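BtGH115A (Bacteroides thetaiotaomicron, PDB 5BY3) probably hydrolyses glycosidic bonds as a family GH115 4-O-methyl-alpha-glucuronidase with specificity for decorated arabinogalactans. Local coordinates at residues A[527-530]-A[531-535]; A[484-487]-A[488-492]; A[519-522]-A[523-527]. All coordinates share one frame; numbering follows the deposited sequence.

Overall arrangement
All three interactions are local and lie on, or at the start of, two successive helices. Interaction 2 belongs to helix 476-495, and interactions 1 and 3 to helix 523-543. Interaction 3 starts the second helix, and interaction 1 continues it through the shared Asn527. Interactions 1 and 2 touch: Arg529 NH1 lies 3.0 Å from Leu492 O, probably a hydrogen bond. Interaction 2 is nearest the chain's centre, and its inner face is aromatic and selenomethionine packing. Interactions 1 and 3 lie farther out, their centres about 28 and 31 Å from the chain's centre. All three are partly buried. Capping bonds mark interaction 3; interaction 1 adds an amide and a weak hydroxyl bond.

Interaction 1 (A[527-530]-A[531-535]); sequences NERL and NAYSE
Asn527 O is gripped by two donors of Asn531. The backbone N of Asn531 comes to 3.0 Å from Asn527 O, as in any alpha-helix. Asn531 ND2 is 3.2 Å from the same Asn527 O, with an N-H...O angle of 168°. The two nitrogens reach the oxygen from opposite faces of the carbonyl plane. ND2 stands well above that plane, yet the oxygen lies in the plane of the Asn531 amide. The amide is therefore tied back to its own helix. One turn on, Leu530 O takes the Ser534 backbone N at 3.0 Å. Ser534 OG adds a weak bond to Leu530 O at 3.4 Å, and it is also hydrogen-bonded to Arg571.

On the inner side, Arg529 and Tyr533 run alongside each other in the same direction. Arg529 has CG opposite the backbone N (chi1 -173°) and stays extended to NE, which brings the guanidinium to the edge of the Tyr533 ring. Tyr533 CE2 sits over one guanidinium face near its rim, 3.7 Å from Arg529 NH2. The two planes are nearly perpendicular, 79° apart, so this is not a flat stack. The buried guanidinium is hydrogen-bonded elsewhere: NE to Asn570 OD1, NH1 probably to helix 476-495 and, weakly, NH2 to Arg496 O. Tyr533 and Leu530 also pack on helix 552-580. This is the i to i+4 pattern of an amphipathic alpha-helix within a helical bundle.

Interaction 2 (A[484-487]-A[488-492]); sequences SVMQ and EHYRL
Helix 476-495 supplies this contact, about two and a half turns of an amphipathic helix with a packed inner face and a charged outer edge. The segment falls in the family GH115 sequence range. Tyr490 N donates to Met486 O at 2.9 Å, and His489 N donates to Val485 O at 2.8 Å. These are routine i to i+4 helix bonds.

Met486 is a selenomethionine. Its chain bends at chi2 (-33°) and again at chi3 (-86°), which turns the methyl CE along the helix toward His489 and Tyr490. Met486 CE meets Tyr490 OH at 3.7 Å and His489 CD2 at 4.0 Å. Met486 and His489 lie side by side and point the same way. Met486 SE is 5.3 Å from the centroid of the His489 ring, approaching obliquely. Tyr490 passes at a slant to Met486, with its CD2 beside Met486 O at 3.2 Å. The inner residues go on to meet other helices: Met486 touches Leu466 and Leu470, His489 touches Pro562 and Val563, and Tyr490 touches Tyr442.

On the outer edge, Glu488 bends at chi2, and Arg491 stretches out to meet it. Arg491 NH1 bonds Glu488 OE1 at 2.7 Å on the syn side, close to both the carboxylate and guanidinium planes, but the bond is bent (N-H...O 131°). This is an i to i+3 salt bridge. Arg491 NE has a second partner, Tyr665 O. The two bonds would orient the guanidinium, and the carboxylate probably balances its charge, whereas contacts round the selenomethionine methyl are mainly dispersive.

Interaction 3 (A[519-522]-A[523-527]); sequences LPWS and EREIN
Ser522 has its OG between the backbone N and the carbonyl carbon (chi1 68°), which turns the hydroxyl toward the first turn of the helix. Glu525 places CG opposite its carbonyl carbon (chi1 -71°), and the chain runs extended from there, which brings OE1 beside Ser522 N. The two residues exchange bonds. Glu525 N donates to Ser522 OG at 2.9 Å, and Ser522 N donates to Glu525 OE1, also at 2.9 Å. Both are nearly straight, with N-H...O angles of 170°. The serine NH reaches OE1 on its anti side, somewhat out of the carboxylate plane. Each side chain thus accepts from the other residue's backbone, which holds both in place.

Ser522 O accepts from Ile526 N at 3.0 Å, the first i to i+4 bond of the helix. The side chain of Ile526 bends over the same carbonyl, with CG1 3.3 Å from Ser522 O. Ile526 CD1 reaches Trp521 O at 3.8 Å. Trp521 lies just ahead of the serine, and Trp521 CB is 3.7 Å from Glu525 OE1. Leu519 CB lies over the centre of one face of the indole. Between them, Pro520 is the centre of an inverse gamma turn.

Asp640 joins the polar end from outside. Asp640 OD1 is hydrogen-bonded to Ser522 OG, so the capping hydroxyl has a second partner, and the same Asp640 oxygen pairs with Arg524 NH1 in a salt bridge. Ile526 packs on Leu574 and Gln577 of helix 552-580, which ties the helix start to its neighbour. A serine N-cap answered by glutamate three residues on is the classic capping box, here at the N-terminus of helix 523-543.

Interaction 1 (A[527-530]-A[531-535])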
ATOM      1  N   ASN A 527      18.766   2.824  24.562  1.00 47.54           N
ATOM      2  CA  ASN A 527      17.932   2.888  25.779  1.00 48.20           C
ATOM      3  C   ASN A 527      16.679   3.710  25.593  1.00 46.33           C
ATOM      4  O   ASN A 527      15.591   3.257  25.958  1.00 43.63           O
ATOM      5  CB  ASN A 527      18.736   3.421  26.964  1.00 46.58           C
ATOM      6  CG  ASN A 527      19.758   2.417  27.446  1.00 44.57           C
ATOM      7  OD1 ASN A 527      19.584   1.232  27.243  1.00 37.94           O
ATOM      8  ND2 ASN A 527      20.821   2.889  28.064  1.00 44.72           N
ATOM      9  N   GLU A 528      16.850   4.893  25.010  1.00 44.87           N
ATOM     10  CA  GLU A 528      15.745   5.784  24.684  1.00 48.29           C
ATOM     11  C   GLU A 528      14.716   5.048  23.799  1.00 45.66           C
ATOM     12  O   GLU A 528      13.524   5.048  24.111  1.00 53.59           O
ATOM     13  CB  GLU A 528      16.301   7.079  24.073  1.00 51.52           C
ATOM     14  CG  GLU A 528      15.299   8.194  23.826  1.00 70.80           C
ATOM     15  CD  GLU A 528      15.958   9.534  23.518  1.00 88.30           C
ATOM     16  OE1 GLU A 528      17.205   9.639  23.609  1.00 91.50           O
ATOM     17  OE2 GLU A 528      15.223  10.500  23.189  1.00 97.63           O
ATOM     18  N   ARG A 529      15.182   4.337  22.767  1.00 45.20           N
ATOM     19  CA  ARG A 529      14.307   3.590  21.856  1.00 39.70           C
ATOM     20  C   ARG A 529      13.676   2.405  22.608  1.00 42.12           C
ATOM     21  O   ARG A 529      12.455   2.183  22.522  1.00 45.10           O
ATOM     22  CB  ARG A 529      15.075   3.145  20.572  1.00 42.67           C
ATOM     23  CG  ARG A 529      14.236   2.484  19.456  1.00 42.78           C
ATOM     24  CD  ARG A 529      15.047   2.028  18.227  1.00 43.22           C
ATOM     25  NE  ARG A 529      14.277   1.191  17.274  1.00 39.44           N
ATOM     26  CZ  ARG A 529      13.494   1.661  16.281  1.00 39.19           C
ATOM     27  NH1 ARG A 529      13.377   2.984  16.040  1.00 34.46           N
ATOM     28  NH2 ARG A 529      12.841   0.795  15.501  1.00 35.21           N
ATOM     29  N   LEU A 530      14.493   1.635  23.328  1.00 39.61           N
ATOM     30  CA  LEU A 530      13.972   0.516  24.163  1.00 42.19           C
ATOM     31  C   LEU A 530      12.817   0.868  25.082  1.00 42.45           C
ATOM     32  O   LEU A 530      11.884   0.071  25.211  1.00 44.31           O
ATOM     33  CB  LEU A 530      15.091  -0.172  24.969  1.00 42.23           C
ATOM     34  CG  LEU A 530      15.828  -1.179  24.090  1.00 39.99           C
ATOM     35  CD1 LEU A 530      17.015  -1.817  24.785  1.00 36.62           C
ATOM     36  CD2 LEU A 530      14.826  -2.208  23.577  1.00 36.35           C
ATOM     37  N   ASN A 531      12.874   2.079  25.665  1.00 44.18           N
ATOM     38  CA  ASN A 531      11.860   2.590  26.585  1.00 45.06           C
ATOM     39  C   ASN A 531      10.610   3.109  25.945  1.00 47.33           C
ATOM     40  O   ASN A 531       9.512   2.869  26.491  1.00 48.53           O
ATOM     41  CB  ASN A 531      12.425   3.654  27.525  1.00 50.44           C
ATOM     42  CG  ASN A 531      12.988   3.038  28.792  1.00 63.95           C
ATOM     43  OD1 ASN A 531      12.271   2.854  29.785  1.00 75.39           O
ATOM     44  ND2 ASN A 531      14.256   2.651  28.748  1.00 57.27           N
ATOM     45  N   ALA A 532      10.766   3.821  24.817  1.00 39.99           N
ATOM     46  CA  ALA A 532       9.626   4.278  24.032  1.00 38.31           C
ATOM     47  C   ALA A 532       8.792   3.051  23.661  1.00 41.01           C
ATOM     48  O   ALA A 532       7.582   3.069  23.841  1.00 46.03           O
ATOM     49  CB  ALA A 532      10.061   5.083  22.788  1.00 35.72           C
ATOM     50  N   TYR A 533       9.447   1.965  23.238  1.00 41.63           N
ATOM     51  CA  TYR A 533       8.756   0.719  22.929  1.00 43.61           C
ATOM     52  C   TYR A 533       8.101   0.058  24.156  1.00 48.60           C
ATOM     53  O   TYR A 533       6.928  -0.351  24.090  1.00 45.44           O
ATOM     54  CB  TYR A 533       9.637  -0.274  22.139  1.00 42.89           C
ATOM     55  CG  TYR A 533       9.549  -0.156  20.610  1.00 39.06           C
ATOM     56  CD1 TYR A 533       8.332  -0.264  19.946  1.00 36.69           C
ATOM     57  CD2 TYR A 533      10.694   0.043  19.841  1.00 40.03           C
ATOM     58  CE1 TYR A 533       8.263  -0.177  18.584  1.00 34.74           C
ATOM     59  CE2 TYR A 533      10.632   0.157  18.459  1.00 33.42           C
ATOM     60  CZ  TYR A 533       9.426   0.010  17.844  1.00 34.15           C
ATOM     61  OH  TYR A 533       9.356   0.120  16.490  1.00 33.46           O
ATOM     62  N   SER A 534       8.838   0.001  25.268  1.00 45.38           N
ATOM     63  CA  SER A 534       8.253  -0.406  26.553  1.00 49.13           C
ATOM     64  C   SER A 534       6.913   0.282  26.879  1.00 47.47           C
ATOM     65  O   SER A 534       5.932  -0.409  27.198  1.00 54.01           O
ATOM     66  CB  SER A 534       9.256  -0.241  27.709  1.00 48.63           C
ATOM     67  OG  SER A 534      10.141  -1.354  27.748  1.00 48.73           O
ATOM     68  N   GLU A 535       6.872   1.611  26.788  1.00 44.56           N
ATOM     69  CA  GLU A 535       5.645   2.375  27.090  1.00 45.64           C
ATOM     70  C   GLU A 535       4.506   1.974  26.148  1.00 45.66           C
ATOM     71  O   GLU A 535       3.375   1.769  26.599  1.00 42.09           O
ATOM     72  CB  GLU A 535       5.874   3.892  27.077  1.00 49.32           C
ATOM     73  CG  GLU A 535       6.840   4.433  28.145  1.00 64.62           C
ATOM     74  CD  GLU A 535       6.315   4.318  29.586  1.00 80.53           C
ATOM     75  OE1 GLU A 535       5.289   4.953  29.935  1.00 89.83           O
ATOM     76  OE2 GLU A 535       6.940   3.587  30.390  1.00 94.42           O
TER

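Interaction 2 (A[484-487]-A[488-492])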
ATOM      1  N   SER A 484      -2.240   7.635  19.808  1.00 44.12           N
ATOM      2  CA  SER A 484      -0.848   8.070  19.966  1.00 47.06           C
ATOM      3  C   SER A 484       0.113   6.881  19.919  1.00 41.47           C
ATOM      4  O   SER A 484       1.229   7.016  19.457  1.00 42.96           O
ATOM      5  CB  SER A 484      -0.648   8.877  21.260  1.00 47.18           C
ATOM      6  OG  SER A 484      -0.687   8.023  22.397  1.00 51.11           O
ATOM      7  N   VAL A 485      -0.329   5.728  20.398  1.00 41.62           N
ATOM      8  CA  VAL A 485       0.441   4.477  20.260  1.00 41.17           C
ATOM      9  C   VAL A 485       0.711   4.062  18.803  1.00 43.30           C
ATOM     10  O   VAL A 485       1.860   3.745  18.443  1.00 40.68           O
ATOM     11  CB  VAL A 485      -0.202   3.348  21.055  1.00 38.51           C
ATOM     12  CG1 VAL A 485       0.314   2.004  20.624  1.00 35.52           C
ATOM     13  CG2 VAL A 485       0.052   3.586  22.539  1.00 39.67           C
HETATM   14  N   MSE A 486      -0.335   4.085  17.972  1.00 46.77           N
HETATM   15  CA  MSE A 486      -0.206   3.772  16.534  1.00 42.18           C
HETATM   16  C   MSE A 486       0.704   4.785  15.890  1.00 40.54           C
HETATM   17  O   MSE A 486       1.613   4.433  15.137  1.00 43.10           O
HETATM   18  CB  MSE A 486      -1.590   3.690  15.882  1.00 41.30           C
HETATM   19  CG  MSE A 486      -2.426   2.463  16.295  1.00 40.92           C
HETATM   20 SE   MSE A 486      -1.425   0.795  16.672  1.00 45.38          SE
HETATM   21  CE  MSE A 486      -1.274   0.040  14.878  1.00 41.79           C
ATOM     22  N   GLN A 487       0.501   6.054  16.214  1.00 40.33           N
ATOM     23  CA  GLN A 487       1.364   7.102  15.713  1.00 45.25           C
ATOM     24  C   GLN A 487       2.834   6.826  16.048  1.00 44.29           C
ATOM     25  O   GLN A 487       3.712   6.973  15.199  1.00 41.78           O
ATOM     26  CB  GLN A 487       0.935   8.444  16.266  1.00 46.84           C
ATOM     27  CG  GLN A 487      -0.354   8.981  15.655  1.00 54.34           C
ATOM     28  CD  GLN A 487      -0.843  10.239  16.360  1.00 56.00           C
ATOM     29  OE1 GLN A 487      -0.700  10.382  17.583  1.00 60.59           O
ATOM     30  NE2 GLN A 487      -1.421  11.155  15.595  1.00 54.39           N
ATOM     31  N   GLU A 488       3.092   6.408  17.279  1.00 42.18           N
ATOM     32  CA  GLU A 488       4.457   6.222  17.698  1.00 43.10           C
ATOM     33  C   GLU A 488       5.049   4.994  17.080  1.00 39.23           C
ATOM     34  O   GLU A 488       6.232   5.005  16.789  1.00 45.07           O
ATOM     35  CB  GLU A 488       4.586   6.181  19.221  1.00 45.93           C
ATOM     36  CG  GLU A 488       4.610   7.573  19.831  1.00 48.57           C
ATOM     37  CD  GLU A 488       5.835   8.359  19.416  1.00 53.54           C
ATOM     38  OE1 GLU A 488       6.937   7.881  19.831  1.00 45.30           O
ATOM     39  OE2 GLU A 488       5.668   9.419  18.700  1.00 47.90           O
ATOM     40  N   HIS A 489       4.206   3.978  16.869  1.00 35.48           N
ATOM     41  CA  HIS A 489       4.489   2.717  16.140  1.00 32.30           C
ATOM     42  C   HIS A 489       5.010   3.019  14.752  1.00 33.78           C
ATOM     43  O   HIS A 489       6.119   2.573  14.381  1.00 36.02           O
ATOM     44  CB  HIS A 489       3.214   1.914  16.050  1.00 30.65           C
ATOM     45  CG  HIS A 489       3.359   0.553  15.456  1.00 36.24           C
ATOM     46  ND1 HIS A 489       4.155  -0.429  16.015  1.00 40.71           N
ATOM     47  CD2 HIS A 489       2.739  -0.024  14.391  1.00 36.95           C
ATOM     48  CE1 HIS A 489       4.065  -1.534  15.287  1.00 38.90           C
ATOM     49  NE2 HIS A 489       3.201  -1.321  14.305  1.00 39.93           N
ATOM     50  N   TYR A 490       4.257   3.816  13.997  1.00 30.85           N
ATOM     51  CA  TYR A 490       4.650   4.115  12.620  1.00 32.89           C
ATOM     52  C   TYR A 490       5.911   4.991  12.512  1.00 35.63           C
ATOM     53  O   TYR A 490       6.690   4.879  11.562  1.00 39.53           O
ATOM     54  CB  TYR A 490       3.488   4.712  11.850  1.00 32.58           C
ATOM     55  CG  TYR A 490       2.307   3.782  11.732  1.00 32.33           C
ATOM     56  CD1 TYR A 490       2.473   2.456  11.310  1.00 35.42           C
ATOM     57  CD2 TYR A 490       1.022   4.218  12.016  1.00 34.56           C
ATOM     58  CE1 TYR A 490       1.388   1.595  11.168  1.00 33.19           C
ATOM     59  CE2 TYR A 490      -0.082   3.354  11.878  1.00 34.77           C
ATOM     60  CZ  TYR A 490       0.117   2.044  11.452  1.00 33.05           C
ATOM     61  OH  TYR A 490      -0.954   1.157  11.330  1.00 39.05           O
ATOM     62  N   ARG A 491       6.138   5.803  13.524  1.00 33.68           N
ATOM     63  CA  ARG A 491       7.233   6.742  13.520  1.00 39.67           C
ATOM     64  C   ARG A 491       8.556   6.026  13.835  1.00 40.03           C
ATOM     65  O   ARG A 491       9.590   6.276  13.179  1.00 37.67           O
ATOM     66  CB  ARG A 491       6.924   7.880  14.498  1.00 41.84           C
ATOM     67  CG  ARG A 491       8.090   8.774  14.818  1.00 42.12           C
ATOM     68  CD  ARG A 491       7.964   9.332  16.231  1.00 41.39           C
ATOM     69  NE  ARG A 491       9.320   9.624  16.597  1.00 49.29           N
ATOM     70  CZ  ARG A 491       9.921   9.244  17.700  1.00 45.96           C
ATOM     71  NH1 ARG A 491       9.272   8.604  18.640  1.00 41.22           N
ATOM     72  NH2 ARG A 491      11.198   9.548  17.856  1.00 59.09           N
ATOM     73  N   LEU A 492       8.505   5.096  14.790  1.00 35.61           N
ATOM     74  CA  LEU A 492       9.682   4.344  15.151  1.00 32.18           C
ATOM     75  C   LEU A 492      10.053   3.284  14.084  1.00 34.00           C
ATOM     76  O   LEU A 492      11.256   2.978  13.904  1.00 31.48           O
ATOM     77  CB  LEU A 492       9.488   3.706  16.516  1.00 30.39           C
ATOM     78  CG  LEU A 492       9.439   4.595  17.768  1.00 32.67           C
ATOM     79  CD1 LEU A 492       8.643   3.844  18.805  1.00 33.51           C
ATOM     80  CD2 LEU A 492      10.800   4.989  18.355  1.00 30.89           C
TER

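Interaction 3 (A[519-522]-A[523-527])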
ATOM      1  N   LEU A 519      23.688  -1.506  14.840  1.00 41.36           N
ATOM      2  CA  LEU A 519      23.172  -0.328  14.190  1.00 42.17           C
ATOM      3  C   LEU A 519      24.076   0.789  14.678  1.00 40.00           C
ATOM      4  O   LEU A 519      24.580   0.683  15.800  1.00 38.55           O
ATOM      5  CB  LEU A 519      21.716  -0.107  14.599  1.00 39.61           C
ATOM      6  CG  LEU A 519      20.805  -1.192  14.013  1.00 40.87           C
ATOM      7  CD1 LEU A 519      19.675  -1.462  14.955  1.00 38.37           C
ATOM      8  CD2 LEU A 519      20.276  -0.803  12.642  1.00 42.02           C
ATOM      9  N   PRO A 520      24.325   1.837  13.842  1.00 38.78           N
ATOM     10  CA  PRO A 520      25.269   2.886  14.314  1.00 36.70           C
ATOM     11  C   PRO A 520      24.614   3.876  15.298  1.00 42.06           C
ATOM     12  O   PRO A 520      24.496   5.093  15.008  1.00 40.00           O
ATOM     13  CB  PRO A 520      25.725   3.575  13.009  1.00 36.27           C
ATOM     14  CG  PRO A 520      24.638   3.286  11.986  1.00 36.64           C
ATOM     15  CD  PRO A 520      23.864   2.064  12.448  1.00 33.94           C
ATOM     16  N   TRP A 521      24.165   3.350  16.446  1.00 42.23           N
ATOM     17  CA  TRP A 521      23.486   4.164  17.454  1.00 40.48           C
ATOM     18  C   TRP A 521      24.203   4.062  18.817  1.00 44.37           C
ATOM     19  O   TRP A 521      24.810   3.042  19.120  1.00 49.46           O
ATOM     20  CB  TRP A 521      22.011   3.764  17.590  1.00 41.37           C
ATOM     21  CG  TRP A 521      21.137   3.789  16.343  1.00 45.17           C
ATOM     22  CD1 TRP A 521      21.367   4.459  15.139  1.00 50.63           C
ATOM     23  CD2 TRP A 521      19.865   3.137  16.189  1.00 43.88           C
ATOM     24  NE1 TRP A 521      20.317   4.227  14.259  1.00 48.02           N
ATOM     25  CE2 TRP A 521      19.398   3.413  14.873  1.00 42.51           C
ATOM     26  CE3 TRP A 521      19.084   2.324  17.029  1.00 37.63           C
ATOM     27  CZ2 TRP A 521      18.190   2.927  14.408  1.00 39.72           C
ATOM     28  CZ3 TRP A 521      17.924   1.840  16.567  1.00 37.18           C
ATOM     29  CH2 TRP A 521      17.455   2.151  15.274  1.00 39.93           C
ATOM     30  N   SER A 522      24.142   5.117  19.623  1.00 40.40           N
ATOM     31  CA  SER A 522      24.755   5.117  20.952  1.00 39.27           C
ATOM     32  C   SER A 522      23.937   4.319  21.954  1.00 40.16           C
ATOM     33  O   SER A 522      22.753   4.115  21.752  1.00 49.41           O
ATOM     34  CB  SER A 522      24.816   6.537  21.469  1.00 33.63           C
ATOM     35  OG  SER A 522      23.486   6.976  21.726  1.00 39.66           O
ATOM     36  N   GLU A 523      24.564   3.908  23.049  1.00 40.52           N
ATOM     37  CA  GLU A 523      23.868   3.341  24.206  1.00 42.08           C
ATOM     38  C   GLU A 523      22.647   4.137  24.649  1.00 42.54           C
ATOM     39  O   GLU A 523      21.555   3.567  24.851  1.00 44.50           O
ATOM     40  CB  GLU A 523      24.818   3.128  25.378  1.00 39.41           C
ATOM     41  CG  GLU A 523      24.436   1.862  26.139  1.00 53.03           C
ATOM     42  CD  GLU A 523      25.131   1.686  27.481  1.00 54.11           C
ATOM     43  OE1 GLU A 523      26.289   2.125  27.613  1.00 50.19           O
ATOM     44  OE2 GLU A 523      24.516   1.071  28.381  1.00 53.94           O
ATOM     45  N   ARG A 524      22.827   5.451  24.746  1.00 46.02           N
ATOM     46  CA  ARG A 524      21.757   6.383  25.103  1.00 49.73           C
ATOM     47  C   ARG A 524      20.558   6.270  24.127  1.00 46.85           C
ATOM     48  O   ARG A 524      19.448   5.963  24.558  1.00 48.48           O
ATOM     49  CB  ARG A 524      22.313   7.810  25.258  1.00 51.60           C
ATOM     50  CG  ARG A 524      21.286   8.871  25.623  1.00 64.95           C
ATOM     51  CD  ARG A 524      21.848  10.247  25.334  1.00 73.25           C
ATOM     52  NE  ARG A 524      20.881  11.119  24.643  1.00 96.59           N
ATOM     53  CZ  ARG A 524      20.676  11.182  23.319  1.00101.40           C
ATOM     54  NH1 ARG A 524      21.361  10.413  22.477  1.00 99.83           N
ATOM     55  NH2 ARG A 524      19.767  12.025  22.826  1.00101.31           N
ATOM     56  N   GLU A 525      20.804   6.435  22.825  1.00 47.20           N
ATOM     57  CA  GLU A 525      19.766   6.270  21.770  1.00 46.51           C
ATOM     58  C   GLU A 525      19.069   4.892  21.805  1.00 42.45           C
ATOM     59  O   GLU A 525      17.867   4.786  21.555  1.00 41.04           O
ATOM     60  CB  GLU A 525      20.366   6.516  20.367  1.00 47.90           C
ATOM     61  CG  GLU A 525      20.722   7.973  20.069  1.00 54.82           C
ATOM     62  CD  GLU A 525      21.687   8.191  18.879  1.00 60.13           C
ATOM     63  OE1 GLU A 525      22.508   7.305  18.549  1.00 58.70           O
ATOM     64  OE2 GLU A 525      21.666   9.305  18.290  1.00 66.11           O
ATOM     65  N   ILE A 526      19.827   3.847  22.131  1.00 37.72           N
ATOM     66  CA  ILE A 526      19.280   2.493  22.212  1.00 39.57           C
ATOM     67  C   ILE A 526      18.307   2.388  23.384  1.00 44.59           C
ATOM     68  O   ILE A 526      17.157   1.957  23.204  1.00 48.97           O
ATOM     69  CB  ILE A 526      20.400   1.435  22.295  1.00 37.22           C
ATOM     70  CG1 ILE A 526      21.127   1.331  20.966  1.00 35.41           C
ATOM     71  CG2 ILE A 526      19.842   0.077  22.676  1.00 37.98           C
ATOM     72  CD1 ILE A 526      22.481   0.671  21.062  1.00 39.02           C
ATOM     73  N   ASN A 527      18.766   2.824  24.562  1.00 47.54           N
ATOM     74  CA  ASN A 527      17.932   2.888  25.779  1.00 48.20           C
ATOM     75  C   ASN A 527      16.679   3.710  25.593  1.00 46.33           C
ATOM     76  O   ASN A 527      15.591   3.257  25.958  1.00 43.63           O
ATOM     77  CB  ASN A 527      18.736   3.421  26.964  1.00 46.58           C
ATOM     78  CG  ASN A 527      19.758   2.417  27.446  1.00 44.57           C
ATOM     79  OD1 ASN A 527      19.584   1.232  27.243  1.00 37.94           O
ATOM     80  ND2 ASN A 527      20.821   2.889  28.064  1.00 44.72           N
TER